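PDB 1VIM: uncharacterized protein AF_1796 from Archaeoglobus fulgidus, which is of unknown function but probably binds a sugar phosphate or similar carbohydrate derivative and may act as an isomerase. Local coordinates for residues E19-N27 and G142-L152; M67-T75 and K181-H192. All coordinates share one frame; numbering follows the deposited sequence.

Contact 1: residues E19-N27 and G142-L152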
loop_
_atom_site.group_PDB
_atom_site.type_symbol
_atom_site.label_atom_id
_atom_site.label_comp_id
_atom_site.label_asym_id
_atom_site.label_seq_id
_atom_site.Cartn_x
_atom_site.Cartn_y
_atom_site.Cartn_z
ATOM N N GLU A 19 -10.506 -13.379 27.204
ATOM C CA GLU A 19 -9.854 -13.937 28.387
ATOM C C GLU A 19 -8.461 -14.421 28.023
ATOM O O GLU A 19 -7.514 -14.159 28.750
ATOM C CB GLU A 19 -10.666 -15.089 28.990
ATOM C CG GLU A 19 -10.163 -15.619 30.350
ATOM C CD GLU A 19 -8.861 -16.423 30.328
ATOM O OE1 GLU A 19 -8.686 -17.255 29.438
ATOM O OE2 GLU A 19 -7.995 -16.237 31.239
ATOM N N VAL A 20 -8.328 -15.116 26.901
ATOM C CA VAL A 20 -7.016 -15.598 26.459
ATOM C C VAL A 20 -6.053 -14.426 26.228
ATOM O O VAL A 20 -4.921 -14.477 26.680
ATOM C CB VAL A 20 -7.116 -16.481 25.204
ATOM C CG1 VAL A 20 -5.714 -16.852 24.680
ATOM C CG2 VAL A 20 -7.917 -17.710 25.520
ATOM N N VAL A 21 -6.521 -13.359 25.565
ATOM C CA VAL A 21 -5.680 -12.181 25.363
ATOM C C VAL A 21 -5.185 -11.641 26.720
ATOM O O VAL A 21 -3.990 -11.368 26.857
ATOM C CB VAL A 21 -6.427 -11.086 24.563
ATOM C CG1 VAL A 21 -5.607 -9.777 24.506
ATOM C CG2 VAL A 21 -6.649 -11.583 23.156
ATOM N N SER A 22 -6.100 -11.530 27.705
ATOM C CA SER A 22 -5.732 -11.082 29.057
ATOM C C SER A 22 -4.602 -11.928 29.628
ATOM O O SER A 22 -3.603 -11.396 30.171
ATOM C CB SER A 22 -6.942 -11.190 29.976
ATOM O OG SER A 22 -7.807 -10.114 29.749
ATOM N N GLU A 23 -4.717 -13.242 29.483
ATOM C CA GLU A 23 -3.711 -14.137 30.041
ATOM C C GLU A 23 -2.381 -13.965 29.342
ATOM O O GLU A 23 -1.331 -14.011 29.974
ATOM C CB GLU A 23 -4.188 -15.587 29.943
ATOM C CG GLU A 23 -3.235 -16.601 30.561
ATOM C CD GLU A 23 -3.252 -16.627 32.078
ATOM O OE1 GLU A 23 -4.018 -15.860 32.706
ATOM O OE2 GLU A 23 -2.474 -17.435 32.635
ATOM N N HIS A 24 -2.416 -13.766 28.026
ATOM C CA HIS A 24 -1.180 -13.570 27.277
ATOM C C HIS A 24 -0.482 -12.265 27.590
ATOM O O HIS A 24 0.747 -12.229 27.585
ATOM C CB HIS A 24 -1.457 -13.741 25.776
ATOM C CG HIS A 24 -1.568 -15.181 25.387
ATOM N ND1 HIS A 24 -0.667 -15.784 24.544
ATOM C CD2 HIS A 24 -2.446 -16.140 25.765
ATOM C CE1 HIS A 24 -0.992 -17.058 24.408
ATOM N NE2 HIS A 24 -2.062 -17.302 25.148
ATOM N N ILE A 25 -1.250 -11.207 27.867
ATOM C CA ILE A 25 -0.603 -9.949 28.228
ATOM C C ILE A 25 0.019 -10.069 29.619
ATOM O O ILE A 25 1.137 -9.600 29.833
ATOM C CB ILE A 25 -1.570 -8.759 28.176
ATOM C CG1 ILE A 25 -2.250 -8.626 26.817
ATOM C CG2 ILE A 25 -0.820 -7.452 28.506
ATOM C CD1 ILE A 25 -3.606 -7.786 26.913
ATOM N N LYS A 26 -0.687 -10.718 30.539
ATOM C CA LYS A 26 -0.093 -11.006 31.847
ATOM C C LYS A 26 1.193 -11.829 31.696
ATOM O O LYS A 26 2.206 -11.555 32.378
ATOM C CB LYS A 26 -1.130 -11.706 32.727
ATOM C CG LYS A 26 -2.256 -10.750 33.113
ATOM C CD LYS A 26 -3.301 -11.377 34.010
ATOM C CE LYS A 26 -4.332 -10.350 34.418
ATOM N NZ LYS A 26 -4.315 -10.092 35.895
ATOM N N ASN A 27 1.170 -12.820 30.806
ATOM C CA ASN A 27 2.345 -13.652 30.552
ATOM C C ASN A 27 3.524 -12.827 30.059
ATOM O O ASN A 27 4.659 -13.018 30.494
ATOM C CB ASN A 27 2.032 -14.783 29.565
ATOM C CG ASN A 27 3.226 -15.698 29.333
ATOM O OD1 ASN A 27 3.620 -16.441 30.244
ATOM N ND2 ASN A 27 3.798 -15.660 28.125
ATOM N N GLY A 142 3.636 -16.373 20.792
ATOM C CA GLY A 142 2.225 -16.510 20.499
ATOM C C GLY A 142 1.640 -17.541 21.447
ATOM O O GLY A 142 0.878 -17.205 22.321
ATOM N N LYS A 143 2.013 -18.799 21.251
ATOM C CA LYS A 143 1.576 -19.893 22.127
ATOM C C LYS A 143 2.445 -19.986 23.388
ATOM O O LYS A 143 3.692 -19.898 23.323
ATOM C CB LYS A 143 1.622 -21.208 21.355
ATOM C CG LYS A 143 1.095 -22.406 22.167
ATOM C CD LYS A 143 1.413 -23.735 21.484
ATOM C CE LYS A 143 2.731 -24.337 21.957
ATOM N NZ LYS A 143 2.846 -24.659 23.421
ATOM N N MET A 144 1.806 -20.178 24.537
ATOM C CA MET A 144 2.520 -20.363 25.806
ATOM C C MET A 144 2.871 -21.820 26.044
ATOM O O MET A 144 2.276 -22.703 25.435
ATOM C CB MET A 144 1.696 -19.832 26.956
ATOM C CG MET A 144 1.555 -18.337 26.867
ATOM S SD MET A 144 0.531 -17.651 28.117
ATOM C CE MET A 144 -0.826 -18.644 28.090
ATOM N N LYS A 145 3.843 -22.037 26.935
ATOM C CA LYS A 145 4.357 -23.358 27.287
ATOM C C LYS A 145 3.213 -24.327 27.610
ATOM O O LYS A 145 3.174 -25.456 27.102
ATOM C CB LYS A 145 5.342 -23.214 28.474
ATOM C CG LYS A 145 5.581 -24.469 29.316
ATOM N N GLN A 146 2.269 -23.852 28.416
ATOM C CA GLN A 146 1.193 -24.694 28.930
ATOM C C GLN A 146 0.033 -24.861 27.937
ATOM O O GLN A 146 -0.903 -25.618 28.219
ATOM C CB GLN A 146 0.668 -24.134 30.265
ATOM C CG GLN A 146 -0.128 -22.786 30.162
ATOM C CD GLN A 146 -0.594 -22.203 31.520
ATOM O OE1 GLN A 146 -1.588 -21.472 31.576
ATOM N NE2 GLN A 146 0.118 -22.520 32.591
ATOM N N GLU A 147 0.063 -24.156 26.802
ATOM C CA GLU A 147 -1.036 -24.242 25.832
ATOM C C GLU A 147 -0.825 -25.257 24.718
ATOM O O GLU A 147 0.276 -25.387 24.213
ATOM C CB GLU A 147 -1.260 -22.886 25.173
ATOM C CG GLU A 147 -1.919 -21.852 26.068
ATOM C CD GLU A 147 -1.983 -20.487 25.418
ATOM O OE1 GLU A 147 -1.049 -20.128 24.678
ATOM O OE2 GLU A 147 -2.990 -19.781 25.634
ATOM N N ARG A 148 -1.891 -25.935 24.314
ATOM C CA ARG A 148 -1.901 -26.756 23.088
ATOM C C ARG A 148 -2.228 -25.863 21.897
ATOM O O ARG A 148 -3.181 -25.064 21.935
ATOM C CB ARG A 148 -2.945 -27.860 23.202
ATOM C CG ARG A 148 -2.565 -28.989 24.152
ATOM C CD ARG A 148 -3.497 -30.202 24.051
ATOM N NE ARG A 148 -3.362 -30.938 22.783
ATOM C CZ ARG A 148 -2.424 -31.852 22.527
ATOM N NH1 ARG A 148 -1.523 -32.170 23.450
ATOM N NH2 ARG A 148 -2.392 -32.462 21.341
ATOM N N ASP A 149 -1.448 -26.011 20.830
ATOM C CA ASP A 149 -1.646 -25.159 19.673
ATOM C C ASP A 149 -3.012 -25.307 19.039
ATOM O O ASP A 149 -3.619 -24.303 18.648
ATOM C CB ASP A 149 -0.543 -25.398 18.648
ATOM C CG ASP A 149 -0.583 -24.389 17.545
ATOM O OD1 ASP A 149 -1.140 -24.710 16.484
ATOM O OD2 ASP A 149 -0.134 -23.239 17.681
ATOM N N GLU A 150 -3.520 -26.533 18.963
ATOM C CA GLU A 150 -4.812 -26.793 18.348
ATOM C C GLU A 150 -5.951 -26.079 19.061
ATOM O O GLU A 150 -6.906 -25.619 18.433
ATOM C CB GLU A 150 -5.065 -28.309 18.269
ATOM C CG GLU A 150 -4.353 -29.142 19.343
ATOM C CD GLU A 150 -2.891 -29.416 19.021
ATOM O OE1 GLU A 150 -2.613 -30.142 18.036
ATOM O OE2 GLU A 150 -2.005 -28.904 19.738
ATOM N N ILE A 151 -5.878 -26.019 20.391
ATOM C CA ILE A 151 -6.942 -25.379 21.150
ATOM C C ILE A 151 -6.826 -23.866 20.996
ATOM O O ILE A 151 -7.833 -23.183 20.781
ATOM C CB ILE A 151 -6.848 -25.823 22.628
ATOM C CG1 ILE A 151 -7.086 -27.336 22.698
ATOM C CG2 ILE A 151 -7.827 -25.043 23.478
ATOM C CD1 ILE A 151 -6.884 -27.918 24.098
ATOM N N LEU A 152 -5.611 -23.344 21.139
ATOM C CA LEU A 152 -5.387 -21.910 20.965
ATOM C C LEU A 152 -5.810 -21.438 19.573
ATOM O O LEU A 152 -6.453 -20.402 19.457
ATOM C CB LEU A 152 -3.928 -21.533 21.248
ATOM C CG LEU A 152 -3.554 -20.052 21.068
ATOM C CD1 LEU A 152 -4.406 -19.095 21.947
ATOM C CD2 LEU A 152 -2.058 -19.837 21.293
HETATM O O HOH W 1 -3.016 -20.264 33.583
#
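The ring of His-24 is gripped in two ways: a sulfur lies on one face while a carboxylate meets its edge. Histidine suits the place by offering a flat face to the thioether and an N-H to the carboxylate. Met-144 SD sits almost on the normal of the His-24 ring, 4.0 Å from its centroid, a Met-aromatic contact, and Met-144 CG adds a CH-pi contact over the same face. The bend of Met-144 at its last torsion (chi3 -48°) folds the thioether across the ring and brings CE to 3.5 Å from His-24 NE2. The same sulfur also rests against CB and CG of Asn-27. At the edge, His-24 NE2 donates to the syn side of Glu-147 OE2, 2.7 Å away and nearly straight at 167°, with the oxygen close to the ring plane. The other oxygen, Glu-147 OE1, accepts from Met-144 N at 2.9 Å, so one carboxylate fixes the imidazole and the turn 144-147 together. With an alanine at Glu-147, His-24 NE2 and Met-144 N would probably both lose their carboxylate acceptor, leaving the ring less fixed in rotation. Val-20 CG1 packs on Leu-152 CD1 (3.8 Å), and a water bridges Glu-23 OE2 and Gln-146 OE1. The contact joins helix 12-31 to the loop after strand 136-139 and the start of helix 149-155; His-24 also touches Met-161 of helix 160-181, and Ser-22 and Ile-25 pack on the second subunit.

Contact 2: residues M67-T75 and K181-H192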
loop_
_atom_site.group_PDB
_atom_site.type_symbol
_atom_site.label_atom_id
_atom_site.label_comp_id
_atom_site.label_asym_id
_atom_site.label_seq_id
_atom_site.Cartn_x
_atom_site.Cartn_y
_atom_site.Cartn_z
ATOM N N MET A 67 5.498 3.939 11.986
ATOM C CA MET A 67 4.850 5.227 12.064
ATOM C C MET A 67 5.149 5.870 13.434
ATOM O O MET A 67 5.483 7.040 13.524
ATOM C CB MET A 67 3.348 5.076 11.855
ATOM C CG MET A 67 2.620 6.426 11.895
ATOM S SD MET A 67 0.856 6.339 11.808
ATOM C CE MET A 67 0.582 5.951 10.056
ATOM N N ARG A 68 5.064 5.089 14.511
ATOM C CA ARG A 68 5.389 5.620 15.835
ATOM C C ARG A 68 6.854 5.998 15.969
ATOM O O ARG A 68 7.174 7.018 16.619
ATOM C CB ARG A 68 5.048 4.601 16.911
ATOM C CG ARG A 68 3.663 4.708 17.358
ATOM C CD ARG A 68 3.361 5.958 18.275
ATOM N NE ARG A 68 1.987 5.766 18.637
ATOM C CZ ARG A 68 0.967 6.157 17.922
ATOM N NH1 ARG A 68 1.153 6.946 16.857
ATOM N NH2 ARG A 68 -0.260 5.792 18.284
ATOM N N LEU A 69 7.767 5.208 15.413
ATOM C CA LEU A 69 9.179 5.611 15.445
ATOM C C LEU A 69 9.352 6.948 14.737
ATOM O O LEU A 69 10.150 7.779 15.176
ATOM C CB LEU A 69 10.092 4.536 14.824
ATOM C CG LEU A 69 10.262 3.231 15.614
ATOM C CD1 LEU A 69 11.115 2.289 14.798
ATOM C CD2 LEU A 69 10.847 3.472 17.007
ATOM N N MET A 70 8.618 7.166 13.646
ATOM C CA MET A 70 8.675 8.454 12.965
ATOM C C MET A 70 8.174 9.556 13.912
ATOM O O MET A 70 8.795 10.620 14.039
ATOM C CB MET A 70 7.918 8.391 11.631
ATOM C CG MET A 70 7.903 9.738 10.869
ATOM S SD MET A 70 6.638 10.894 11.377
ATOM C CE MET A 70 5.114 10.022 10.785
ATOM N N HIS A 71 7.083 9.294 14.611
ATOM C CA HIS A 71 6.558 10.253 15.592
ATOM C C HIS A 71 7.570 10.611 16.662
ATOM O O HIS A 71 7.575 11.767 17.107
ATOM C CB HIS A 71 5.271 9.753 16.255
ATOM C CG HIS A 71 4.138 9.559 15.291
ATOM N ND1 HIS A 71 3.054 8.752 15.558
ATOM C CD2 HIS A 71 3.919 10.075 14.050
ATOM C CE1 HIS A 71 2.228 8.763 14.521
ATOM N NE2 HIS A 71 2.741 9.545 13.585
ATOM N N LEU A 72 8.395 9.648 17.059
ATOM C CA LEU A 72 9.431 9.844 18.076
ATOM C C LEU A 72 10.657 10.587 17.549
ATOM O O LEU A 72 11.565 10.931 18.348
ATOM C CB LEU A 72 9.856 8.490 18.661
ATOM C CG LEU A 72 8.772 7.718 19.420
ATOM C CD1 LEU A 72 9.288 6.325 19.781
ATOM C CD2 LEU A 72 8.390 8.443 20.662
ATOM N N GLY A 73 10.715 10.802 16.234
ATOM C CA GLY A 73 11.798 11.568 15.629
ATOM C C GLY A 73 12.901 10.742 15.003
ATOM O O GLY A 73 13.912 11.306 14.577
ATOM N N TYR A 74 12.705 9.424 14.885
ATOM C CA TYR A 74 13.699 8.601 14.197
ATOM C C TYR A 74 13.566 8.723 12.684
ATOM O O TYR A 74 12.480 9.042 12.154
ATOM C CB TYR A 74 13.566 7.115 14.577
ATOM C CG TYR A 74 13.909 6.812 16.018
ATOM C CD1 TYR A 74 15.234 6.707 16.418
ATOM C CD2 TYR A 74 12.916 6.645 16.974
ATOM C CE1 TYR A 74 15.565 6.445 17.742
ATOM C CE2 TYR A 74 13.232 6.366 18.310
ATOM C CZ TYR A 74 14.557 6.268 18.675
ATOM O OH TYR A 74 14.880 5.985 19.985
ATOM N N THR A 75 14.650 8.402 11.994
ATOM C CA THR A 75 14.630 8.240 10.554
ATOM C C THR A 75 14.313 6.768 10.288
ATOM O O THR A 75 15.094 5.871 10.617
ATOM C CB THR A 75 15.986 8.599 9.954
ATOM O OG1 THR A 75 16.234 9.990 10.226
ATOM C CG2 THR A 75 15.943 8.506 8.448
ATOM N N LYS A 181 13.535 9.436 26.525
ATOM C CA LYS A 181 13.891 10.591 25.715
ATOM C C LYS A 181 13.159 11.851 26.180
ATOM O O LYS A 181 13.305 12.926 25.578
ATOM C CB LYS A 181 13.574 10.293 24.246
ATOM C CG LYS A 181 14.531 9.308 23.600
ATOM C CD LYS A 181 14.104 9.024 22.164
ATOM C CE LYS A 181 14.766 9.983 21.166
ATOM N NZ LYS A 181 14.138 9.947 19.805
ATOM N N HIS A 182 12.388 11.708 27.257
ATOM C CA HIS A 182 11.559 12.779 27.822
ATOM C C HIS A 182 10.642 13.409 26.779
ATOM O O HIS A 182 10.510 14.624 26.682
ATOM C CB HIS A 182 12.438 13.828 28.517
ATOM C CG HIS A 182 13.394 13.233 29.502
ATOM N ND1 HIS A 182 14.715 12.987 29.199
ATOM C CD2 HIS A 182 13.211 12.796 30.771
ATOM C CE1 HIS A 182 15.312 12.444 30.246
ATOM N NE2 HIS A 182 14.421 12.318 31.214
ATOM N N LEU A 183 10.025 12.540 25.978
ATOM C CA LEU A 183 9.071 12.962 24.974
ATOM C C LEU A 183 7.670 12.823 25.523
ATOM O O LEU A 183 7.402 11.917 26.311
ATOM C CB LEU A 183 9.213 12.110 23.710
ATOM C CG LEU A 183 10.530 12.277 22.953
ATOM C CD1 LEU A 183 10.650 11.169 21.894
ATOM C CD2 LEU A 183 10.576 13.649 22.310
ATOM N N THR A 184 6.792 13.731 25.121
ATOM C CA THR A 184 5.404 13.723 25.557
ATOM C C THR A 184 4.506 13.482 24.360
ATOM O O THR A 184 4.950 13.548 23.212
ATOM C CB THR A 184 5.011 15.071 26.182
ATOM O OG1 THR A 184 5.041 16.092 25.170
ATOM C CG2 THR A 184 6.056 15.519 27.218
ATOM N N GLU A 185 3.229 13.253 24.619
ATOM C CA GLU A 185 2.250 13.204 23.552
ATOM C C GLU A 185 2.317 14.409 22.620
ATOM O O GLU A 185 2.195 14.271 21.402
ATOM C CB GLU A 185 0.860 13.082 24.131
ATOM C CG GLU A 185 -0.189 12.876 23.065
ATOM C CD GLU A 185 -1.566 12.659 23.621
ATOM O OE1 GLU A 185 -2.037 13.508 24.435
ATOM O OE2 GLU A 185 -2.197 11.653 23.219
ATOM N N LYS A 186 2.521 15.601 23.175
ATOM C CA LYS A 186 2.542 16.795 22.340
ATOM C C LYS A 186 3.687 16.774 21.339
ATOM O O LYS A 186 3.546 17.274 20.212
ATOM C CB LYS A 186 2.595 18.053 23.206
ATOM C CG LYS A 186 1.219 18.468 23.707
ATOM N N ASP A 187 4.801 16.162 21.726
ATOM C CA ASP A 187 5.950 16.018 20.818
ATOM C C ASP A 187 5.617 15.135 19.615
ATOM O O ASP A 187 6.013 15.430 18.492
ATOM C CB ASP A 187 7.171 15.453 21.527
ATOM C CG ASP A 187 7.676 16.356 22.640
ATOM O OD1 ASP A 187 7.739 17.603 22.446
ATOM O OD2 ASP A 187 8.016 15.894 23.739
ATOM N N LEU A 188 4.896 14.050 19.865
ATOM C CA LEU A 188 4.494 13.122 18.804
ATOM C C LEU A 188 3.472 13.800 17.907
ATOM O O LEU A 188 3.514 13.683 16.652
ATOM C CB LEU A 188 3.926 11.845 19.420
ATOM C CG LEU A 188 4.979 10.815 19.843
ATOM C CD1 LEU A 188 5.883 11.251 21.026
ATOM C CD2 LEU A 188 4.300 9.475 20.119
ATOM N N GLU A 189 2.549 14.536 18.530
ATOM C CA GLU A 189 1.502 15.232 17.800
ATOM C C GLU A 189 2.078 16.190 16.767
ATOM O O GLU A 189 1.517 16.356 15.682
ATOM C CB GLU A 189 0.606 15.968 18.792
ATOM C CG GLU A 189 -0.813 16.255 18.339
ATOM C CD GLU A 189 -1.653 16.829 19.475
ATOM O OE1 GLU A 189 -1.081 17.535 20.331
ATOM O OE2 GLU A 189 -2.873 16.551 19.534
ATOM N N ALA A 190 3.222 16.794 17.074
ATOM C CA ALA A 190 3.844 17.744 16.155
ATOM C C ALA A 190 4.323 17.106 14.858
ATOM O O ALA A 190 4.426 17.784 13.833
ATOM C CB ALA A 190 4.986 18.514 16.837
ATOM N N ARG A 191 4.614 15.800 14.903
ATOM C CA ARG A 191 5.114 15.073 13.735
ATOM C C ARG A 191 4.052 14.261 13.018
ATOM O O ARG A 191 4.272 13.830 11.880
ATOM C CB ARG A 191 6.244 14.125 14.153
ATOM C CG ARG A 191 7.480 14.822 14.722
ATOM C CD ARG A 191 8.706 13.910 14.753
ATOM N NE ARG A 191 9.853 14.532 15.414
ATOM C CZ ARG A 191 10.125 14.458 16.718
ATOM N NH1 ARG A 191 9.324 13.806 17.562
ATOM N NH2 ARG A 191 11.213 15.057 17.185
ATOM N N HIS A 192 2.915 13.998 13.642
ATOM C CA HIS A 192 1.961 13.101 12.991
ATOM C C HIS A 192 1.269 13.716 11.782
ATOM O O HIS A 192 1.004 14.934 11.719
ATOM C CB HIS A 192 1.023 12.461 14.009
ATOM C CG HIS A 192 -0.111 13.315 14.444
ATOM N ND1 HIS A 192 -0.148 14.679 14.262
ATOM C CD2 HIS A 192 -1.253 12.993 15.097
ATOM C CE1 HIS A 192 -1.276 15.158 14.760
ATOM N NE2 HIS A 192 -1.963 14.157 15.274
#
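A Schellman motif ends helix 56-71, and the short C-terminal helix 185-191 packs against this end; the axes of helices 67-71 and 185-191 approach to 9.2 Å at 107°, close to perpendicular. Arg-191 reaches over the motif with its chain extended from CG to NE, which carries its guanidinium to the end of the helix. There NH1 donates to His-71 O at 2.7 Å, bent to 145° and tilted from the carbonyl plane, while Gly-73 CA lies 3.5 Å above the middle of the guanidinium plane. Glycine suits this place twice over: its positive phi (100°) would press a CB against the preceding carbonyl, and that CB would also collide with Arg-191 NH2. The next carbonyl, Leu-72 O, receives a weak hydrogen bond from Lys-181 NZ, whose ammonium also stands over one face of Tyr-74 in a cation-pi contact, 4.2 Å from the ring centroid. Two basic side chains thus meet carbonyls at a helix C-terminus, where the dipole would favour positive charge. Beside these polar contacts, leucines pack together. Leu-72 CD2 touches Leu-183 CD1 (3.7 Å) and Leu-188 CD1, and Leu-188 CG lies against His-71 CB. The His-71 ring is held by Arg-68 NH1, which donates in the ring plane to ND1, and His-71 NE2 comes 3.4 Å from His-192 CB. Thr-184 and Asp-187 form a capping box that starts helix 185-191. Leu-72 and Tyr-74 lean on Ile-177 of helix 160-181, Tyr-74 OH is hydrogen-bonded to Asp-45, and Arg-68 NH2 to Thr-160 of the second subunit. Met-70 and His-192 pack on the third subunit, and Thr-75, leading into strand 76-78, makes backbone hydrogen bonds with Ile-50 of strand 50-53.

From the N terminus the chain enters contact 1 on helix 12-31, then runs through strand 50-53 and helix 56-71 to the first half of contact 2. The remaining strands of the parallel sheet follow, and contact 1 closes its loop at 142-152, past 136-139, an outermost strand of this chain's sheet. Helix 160-181 then leads to 181-192, where contact 2 closes. The segments therefore alternate and the two loops cross rather than nest. The contacts lie on opposite sides of the chain's centre, their centres about 32 Å apart. Contact 1 ties the N-terminal helix to the loop and helix start that follow the last strand; contact 2 ties the C-terminal helix to helix 56-71. Both reach the second subunit.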